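Local coordinates for protein tricorn protease (Thermoplasma acidophilum, PDB 1K32) that hydrolyses peptide bonds as a serine protease in a six-chain assembly with gated substrate access, probably degrading peptides released by the proteasome, at residues Pro14-Leu18 against Phe29-Asp33; Gly265-Ile269 against Lys279-Gly283. All blocks are in the same frame, centred on the assembly; numbering follows the deposited sequence.

Contact 1 (Pro14-Leu18 against Phe29-Asp33)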
ATOM      1  N   PRO A  14     -47.066  24.372  47.684  1.00 41.23           N
ATOM      2  CA  PRO A  14     -48.164  24.426  46.718  1.00 39.57           C
ATOM      3  C   PRO A  14     -47.679  24.352  45.277  1.00 36.89           C
ATOM      4  O   PRO A  14     -46.489  24.502  45.006  1.00 36.78           O
ATOM      5  CB  PRO A  14     -48.839  25.759  47.043  1.00 40.50           C
ATOM      6  CG  PRO A  14     -47.685  26.613  47.451  1.00 41.04           C
ATOM      7  CD  PRO A  14     -46.832  25.691  48.302  1.00 40.10           C
ATOM      8  N   ASN A  15     -48.610  24.117  44.358  1.00 33.59           N
ATOM      9  CA  ASN A  15     -48.285  24.030  42.939  1.00 29.42           C
ATOM     10  C   ASN A  15     -48.726  25.275  42.160  1.00 28.23           C
ATOM     11  O   ASN A  15     -49.561  26.054  42.620  1.00 27.53           O
ATOM     12  CB  ASN A  15     -48.957  22.803  42.314  1.00 26.91           C
ATOM     13  CG  ASN A  15     -48.371  21.490  42.803  1.00 26.91           C
ATOM     14  OD1 ASN A  15     -48.897  20.865  43.726  1.00 24.23           O
ATOM     15  ND2 ASN A  15     -47.275  21.063  42.182  1.00 23.53           N
ATOM     16  N   LEU A  16     -48.156  25.456  40.974  1.00 26.13           N
ATOM     17  CA  LEU A  16     -48.525  26.568  40.114  1.00 26.16           C
ATOM     18  C   LEU A  16     -49.720  26.041  39.301  1.00 25.97           C
ATOM     19  O   LEU A  16     -49.573  25.115  38.508  1.00 26.88           O
ATOM     20  CB  LEU A  16     -47.363  26.926  39.181  1.00 24.62           C
ATOM     21  CG  LEU A  16     -47.507  28.171  38.302  1.00 24.96           C
ATOM     22  CD1 LEU A  16     -47.308  29.427  39.151  1.00 24.84           C
ATOM     23  CD2 LEU A  16     -46.473  28.127  37.177  1.00 23.54           C
ATOM     24  N   LEU A  17     -50.900  26.615  39.506  1.00 24.57           N
ATOM     25  CA  LEU A  17     -52.092  26.156  38.795  1.00 24.30           C
ATOM     26  C   LEU A  17     -52.381  27.077  37.616  1.00 24.45           C
ATOM     27  O   LEU A  17     -52.297  28.297  37.750  1.00 23.96           O
ATOM     28  CB  LEU A  17     -53.285  26.121  39.755  1.00 23.10           C
ATOM     29  CG  LEU A  17     -53.053  25.390  41.087  1.00 25.05           C
ATOM     30  CD1 LEU A  17     -54.376  25.261  41.819  1.00 23.45           C
ATOM     31  CD2 LEU A  17     -52.442  23.999  40.843  1.00 24.26           C
ATOM     32  N   LEU A  18     -52.740  26.504  36.470  1.00 21.84           N
ATOM     33  CA  LEU A  18     -52.989  27.330  35.295  1.00 22.88           C
ATOM     34  C   LEU A  18     -54.084  26.864  34.345  1.00 21.84           C
ATOM     35  O   LEU A  18     -54.621  25.760  34.458  1.00 20.77           O
ATOM     36  CB  LEU A  18     -51.697  27.439  34.474  1.00 25.62           C
ATOM     37  CG  LEU A  18     -50.372  27.529  35.224  1.00 26.86           C
ATOM     38  CD1 LEU A  18     -49.430  26.467  34.679  1.00 29.50           C
ATOM     39  CD2 LEU A  18     -49.781  28.917  35.082  1.00 26.84           C
ATOM     40  N   PHE A  29     -57.942  22.021  35.163  1.00 20.07           N
ATOM     41  CA  PHE A  29     -56.829  22.939  35.074  1.00 20.24           C
ATOM     42  C   PHE A  29     -55.554  22.140  34.903  1.00 20.09           C
ATOM     43  O   PHE A  29     -55.552  20.921  35.048  1.00 17.50           O
ATOM     44  CB  PHE A  29     -56.758  23.802  36.355  1.00 22.28           C
ATOM     45  CG  PHE A  29     -56.599  23.000  37.620  1.00 22.38           C
ATOM     46  CD1 PHE A  29     -55.336  22.581  38.045  1.00 22.69           C
ATOM     47  CD2 PHE A  29     -57.717  22.601  38.350  1.00 24.32           C
ATOM     48  CE1 PHE A  29     -55.190  21.771  39.172  1.00 22.99           C
ATOM     49  CE2 PHE A  29     -57.582  21.787  39.483  1.00 24.23           C
ATOM     50  CZ  PHE A  29     -56.313  21.370  39.891  1.00 23.82           C
ATOM     51  N   VAL A  30     -54.470  22.843  34.589  1.00 20.43           N
ATOM     52  CA  VAL A  30     -53.188  22.197  34.398  1.00 20.47           C
ATOM     53  C   VAL A  30     -52.308  22.401  35.619  1.00 21.34           C
ATOM     54  O   VAL A  30     -52.299  23.474  36.228  1.00 20.33           O
ATOM     55  CB  VAL A  30     -52.448  22.755  33.155  1.00 21.49           C
ATOM     56  CG1 VAL A  30     -51.076  22.116  33.060  1.00 21.83           C
ATOM     57  CG2 VAL A  30     -53.259  22.472  31.865  1.00 20.58           C
ATOM     58  N   CYS A  31     -51.591  21.346  35.984  1.00 21.69           N
ATOM     59  CA  CYS A  31     -50.665  21.375  37.109  1.00 23.48           C
ATOM     60  C   CYS A  31     -49.607  20.344  36.776  1.00 22.84           C
ATOM     61  O   CYS A  31     -49.939  19.183  36.517  1.00 21.63           O
ATOM     62  CB  CYS A  31     -51.369  20.998  38.421  1.00 23.56           C
ATOM     63  SG  CYS A  31     -50.243  20.872  39.832  1.00 28.22           S
ATOM     64  N   CYS A  32     -48.345  20.767  36.787  1.00 21.85           N
ATOM     65  CA  CYS A  32     -47.220  19.898  36.451  1.00 22.83           C
ATOM     66  C   CYS A  32     -47.377  19.314  35.035  1.00 22.64           C
ATOM     67  O   CYS A  32     -47.064  18.145  34.790  1.00 20.99           O
ATOM     68  CB  CYS A  32     -47.069  18.760  37.473  1.00 22.89           C
ATOM     69  SG  CYS A  32     -46.570  19.257  39.147  1.00 29.94           S
ATOM     70  N   ASP A  33     -47.872  20.141  34.115  1.00 21.08           N
ATOM     71  CA  ASP A  33     -48.047  19.749  32.714  1.00 21.73           C
ATOM     72  C   ASP A  33     -49.160  18.724  32.477  1.00 21.18           C
ATOM     73  O   ASP A  33     -49.428  18.352  31.343  1.00 20.13           O
ATOM     74  CB  ASP A  33     -46.733  19.183  32.164  1.00 22.60           C
ATOM     75  CG  ASP A  33     -45.539  20.075  32.454  1.00 22.97           C
ATOM     76  OD1 ASP A  33     -44.405  19.640  32.169  1.00 21.32           O
ATOM     77  OD2 ASP A  33     -45.728  21.205  32.957  1.00 23.34           O
TER
HETATM   78  O   HOH W   1     -47.782  23.178  37.573  1.00 17.73           O
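Leu18 and Val30 form the regular part of this contact, an antiparallel hydrogen-bonded pair in which each residue both gives and takes a backbone bond. Val30 N reaches Leu18 O at 2.9 Å with a nearly straight N-H...O angle of 174°, while Leu18 N reaches Val30 O at 3.1 Å. One residue earlier, Leu17 brings its CD2 methyl within 3.9 Å of Phe29 CE1 and also against Cys31 SG, the leucine branch meeting the ring at a slant. The ring packs further against Ile282 and Ile267.

Beyond the bridge the backbones separate, yet Asn15 packs tightly on the sulfurs: its CB sits 3.4 Å from Cys31 SG. That sulfur reaches the asparagine because it stands opposite the backbone N of Cys31 (chi1 175°). ND2 of the same amide passes 3.6 Å from Cys32 SG, but the polar ends are held from outside: OD1 accepts from Leu285 N and ND2 donates to Glu286 O, which fixes the amide's rotation.

Two parts are looser. Between Leu16 and Cys32 no direct backbone bond spans the gap; a water takes the N-H of Cys32 (O to Cys32 N 2.6 Å) and also binds Leu16 O at 2.8 Å. On the bridge's side-chain face, Leu18 is partly exposed; its nearest side-chain approach to 29-33 is CB to Val30 O at 4.4 Å, and it lies instead on Asn707 of helix 702-714. Two strands pairing just where one begins and the other ends, with a short turn joining their far ends, make a beta hairpin, here the opening hairpin of the first four-stranded antiparallel blade of a beta-propeller.

Contact 2 (Gly265-Ile269 against Lys279-Gly283)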
ATOM      1  N   GLY A 265     -50.628  31.766  39.715  1.00 24.17           N
ATOM      2  CA  GLY A 265     -50.539  30.401  40.203  1.00 23.29           C
ATOM      3  C   GLY A 265     -51.791  29.841  40.853  1.00 22.36           C
ATOM      4  O   GLY A 265     -51.802  28.681  41.244  1.00 23.32           O
ATOM      5  N   SER A 266     -52.841  30.649  40.989  1.00 22.22           N
ATOM      6  CA  SER A 266     -54.084  30.171  41.590  1.00 23.26           C
ATOM      7  C   SER A 266     -55.235  30.218  40.595  1.00 23.53           C
ATOM      8  O   SER A 266     -55.167  30.897  39.570  1.00 23.40           O
ATOM      9  CB  SER A 266     -54.453  30.999  42.825  1.00 25.09           C
ATOM     10  OG  SER A 266     -53.648  30.656  43.946  1.00 28.01           O
ATOM     11  N   ILE A 267     -56.291  29.483  40.914  1.00 23.36           N
ATOM     12  CA  ILE A 267     -57.481  29.410  40.080  1.00 24.38           C
ATOM     13  C   ILE A 267     -58.594  30.205  40.764  1.00 24.08           C
ATOM     14  O   ILE A 267     -58.867  30.008  41.947  1.00 23.54           O
ATOM     15  CB  ILE A 267     -57.956  27.945  39.918  1.00 24.68           C
ATOM     16  CG1 ILE A 267     -56.826  27.078  39.350  1.00 23.67           C
ATOM     17  CG2 ILE A 267     -59.206  27.896  39.050  1.00 23.83           C
ATOM     18  CD1 ILE A 267     -56.263  27.553  38.027  1.00 21.66           C
ATOM     19  N   TYR A 268     -59.235  31.089  40.011  1.00 24.79           N
ATOM     20  CA  TYR A 268     -60.303  31.913  40.552  1.00 25.84           C
ATOM     21  C   TYR A 268     -61.591  31.821  39.737  1.00 27.03           C
ATOM     22  O   TYR A 268     -61.575  31.432  38.573  1.00 23.81           O
ATOM     23  CB  TYR A 268     -59.886  33.376  40.578  1.00 24.81           C
ATOM     24  CG  TYR A 268     -58.702  33.721  41.461  1.00 26.87           C
ATOM     25  CD1 TYR A 268     -57.394  33.518  41.030  1.00 26.21           C
ATOM     26  CD2 TYR A 268     -58.898  34.327  42.698  1.00 26.93           C
ATOM     27  CE1 TYR A 268     -56.301  33.929  41.817  1.00 29.08           C
ATOM     28  CE2 TYR A 268     -57.819  34.738  43.487  1.00 27.62           C
ATOM     29  CZ  TYR A 268     -56.532  34.543  43.042  1.00 27.66           C
ATOM     30  OH  TYR A 268     -55.484  35.000  43.808  1.00 31.37           O
ATOM     31  N   ILE A 269     -62.699  32.208  40.363  1.00 27.53           N
ATOM     32  CA  ILE A 269     -63.998  32.217  39.704  1.00 29.80           C
ATOM     33  C   ILE A 269     -64.585  33.622  39.772  1.00 29.62           C
ATOM     34  O   ILE A 269     -64.586  34.254  40.828  1.00 30.00           O
ATOM     35  CB  ILE A 269     -65.017  31.275  40.380  1.00 30.42           C
ATOM     36  CG1 ILE A 269     -64.584  29.819  40.236  1.00 32.75           C
ATOM     37  CG2 ILE A 269     -66.394  31.492  39.763  1.00 30.00           C
ATOM     38  CD1 ILE A 269     -65.586  28.830  40.822  1.00 32.84           C
ATOM     39  N   LYS A 279     -61.462  32.811  45.178  1.00 36.52           N
ATOM     40  CA  LYS A 279     -60.300  31.982  44.941  1.00 36.95           C
ATOM     41  C   LYS A 279     -60.673  30.556  45.310  1.00 37.09           C
ATOM     42  O   LYS A 279     -61.261  30.315  46.362  1.00 37.22           O
ATOM     43  CB  LYS A 279     -59.137  32.448  45.809  1.00 35.43           C
ATOM     44  CG  LYS A 279     -57.913  31.575  45.693  1.00 39.04           C
ATOM     45  CD  LYS A 279     -56.807  32.071  46.597  1.00 40.38           C
ATOM     46  CE  LYS A 279     -55.611  31.153  46.529  1.00 41.89           C
ATOM     47  NZ  LYS A 279     -55.973  29.771  46.913  1.00 42.92           N
ATOM     48  N   ILE A 280     -60.355  29.611  44.435  1.00 36.80           N
ATOM     49  CA  ILE A 280     -60.659  28.221  44.713  1.00 37.42           C
ATOM     50  C   ILE A 280     -59.507  27.636  45.523  1.00 38.57           C
ATOM     51  O   ILE A 280     -58.336  27.793  45.165  1.00 35.95           O
ATOM     52  CB  ILE A 280     -60.829  27.431  43.419  1.00 37.08           C
ATOM     53  CG1 ILE A 280     -61.809  28.165  42.512  1.00 38.65           C
ATOM     54  CG2 ILE A 280     -61.357  26.038  43.720  1.00 35.35           C
ATOM     55  CD1 ILE A 280     -61.740  27.705  41.090  1.00 40.94           C
ATOM     56  N   GLU A 281     -59.851  26.978  46.625  1.00 39.96           N
ATOM     57  CA  GLU A 281     -58.861  26.368  47.501  1.00 42.66           C
ATOM     58  C   GLU A 281     -58.568  24.956  47.033  1.00 42.65           C
ATOM     59  O   GLU A 281     -59.383  24.050  47.225  1.00 43.09           O
ATOM     60  CB  GLU A 281     -59.381  26.336  48.941  1.00 43.80           C
ATOM     61  CG  GLU A 281     -59.687  27.703  49.499  1.00 48.27           C
ATOM     62  CD  GLU A 281     -58.456  28.586  49.573  1.00 50.23           C
ATOM     63  OE1 GLU A 281     -58.603  29.803  49.823  1.00 50.59           O
ATOM     64  OE2 GLU A 281     -57.339  28.059  49.385  1.00 52.28           O
ATOM     65  N   ILE A 282     -57.402  24.764  46.421  1.00 42.87           N
ATOM     66  CA  ILE A 282     -57.036  23.446  45.919  1.00 42.78           C
ATOM     67  C   ILE A 282     -55.965  22.744  46.746  1.00 42.50           C
ATOM     68  O   ILE A 282     -56.061  21.544  46.975  1.00 44.77           O
ATOM     69  CB  ILE A 282     -56.599  23.528  44.447  1.00 43.46           C
ATOM     70  CG1 ILE A 282     -57.784  24.007  43.605  1.00 44.45           C
ATOM     71  CG2 ILE A 282     -56.116  22.171  43.961  1.00 42.81           C
ATOM     72  CD1 ILE A 282     -57.490  24.151  42.130  1.00 45.58           C
ATOM     73  N   GLY A 283     -54.954  23.475  47.198  1.00 40.86           N
ATOM     74  CA  GLY A 283     -53.924  22.842  48.010  1.00 40.61           C
ATOM     75  C   GLY A 283     -52.822  22.100  47.267  1.00 39.13           C
ATOM     76  O   GLY A 283     -52.788  22.089  46.033  1.00 38.90           O
TER
HETATM   77  O   HOH W   2     -56.152  28.258  43.470  1.00 20.92           O
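The phenol ring of Tyr268 carries Lys279 over one of its faces: CG stands 4.3 Å from the ring centroid, 27° off the normal, a CH-pi contact. The CD2-CE2 side of the ring is closest to the lysine stem, with CE2 3.5 Å from Lys279 CB. Phe261, on the neighbouring strand 259-263, meets the tyrosine with its ring plane only about 10° away, and the hydroxyl at the far end makes a weak hydrogen bond with Lys263.

Lys279 runs extended past the ring through its first three torsions, which brings CE to 3.3 Å from Ser266 OG. The bend at the last torsion (chi4 -58°) then sets NZ, which forms a salt bridge with Glu281 OE2 on the exposed side; the hydrogen bond within it is weak (NZ to OE2 3.3 Å).

On the side of Ile267, Ile269 and Ile280 the contact is apolar. Ile280 CD1 fits between two isoleucines, 3.3 Å from Ile267 CG2, tighter than usual van der Waals contact, and 3.6 Å from Ile269 CG1. Leu260 and Ile27 add to this apolar layer, as does Ile282, whose CD1 approaches Ile267 CG1.

The backbone shows the pairing coming apart. Tyr268 and Lys279 are a non-hydrogen-bonded antiparallel pair; next to them Ile280 N still donates to Ile267 O (2.9 Å, nearly straight), but the return link is made by a water that accepts from Ile267 N and donates to Ile280 O. Here strand 277-279, outermost in its four-stranded antiparallel sheet, separates from strand 266-270 and a water bridges the gap, at the edge of a propeller blade.

In the fold
The two contacts come in series along the chain, contact 1 at its modelled start and contact 2 some 230 residues later, yet their centres are only 10 Å apart. Six successive antiparallel sheets run from strand 18-23 to strand 277-279, consistent with a six-bladed propeller; contact 1 belongs to the first and contact 2 to the last. They meet directly: Leu17 N probably bonds to Gly265 O (2.8 Å), and Ile282 CD1 packs on Leu17 CD1 and Phe29 CE2. This is consistent with the ring closing through contacts between its first and last blades, and both flanking sheets are built from strands consecutive in sequence, with no strand exchanged between them.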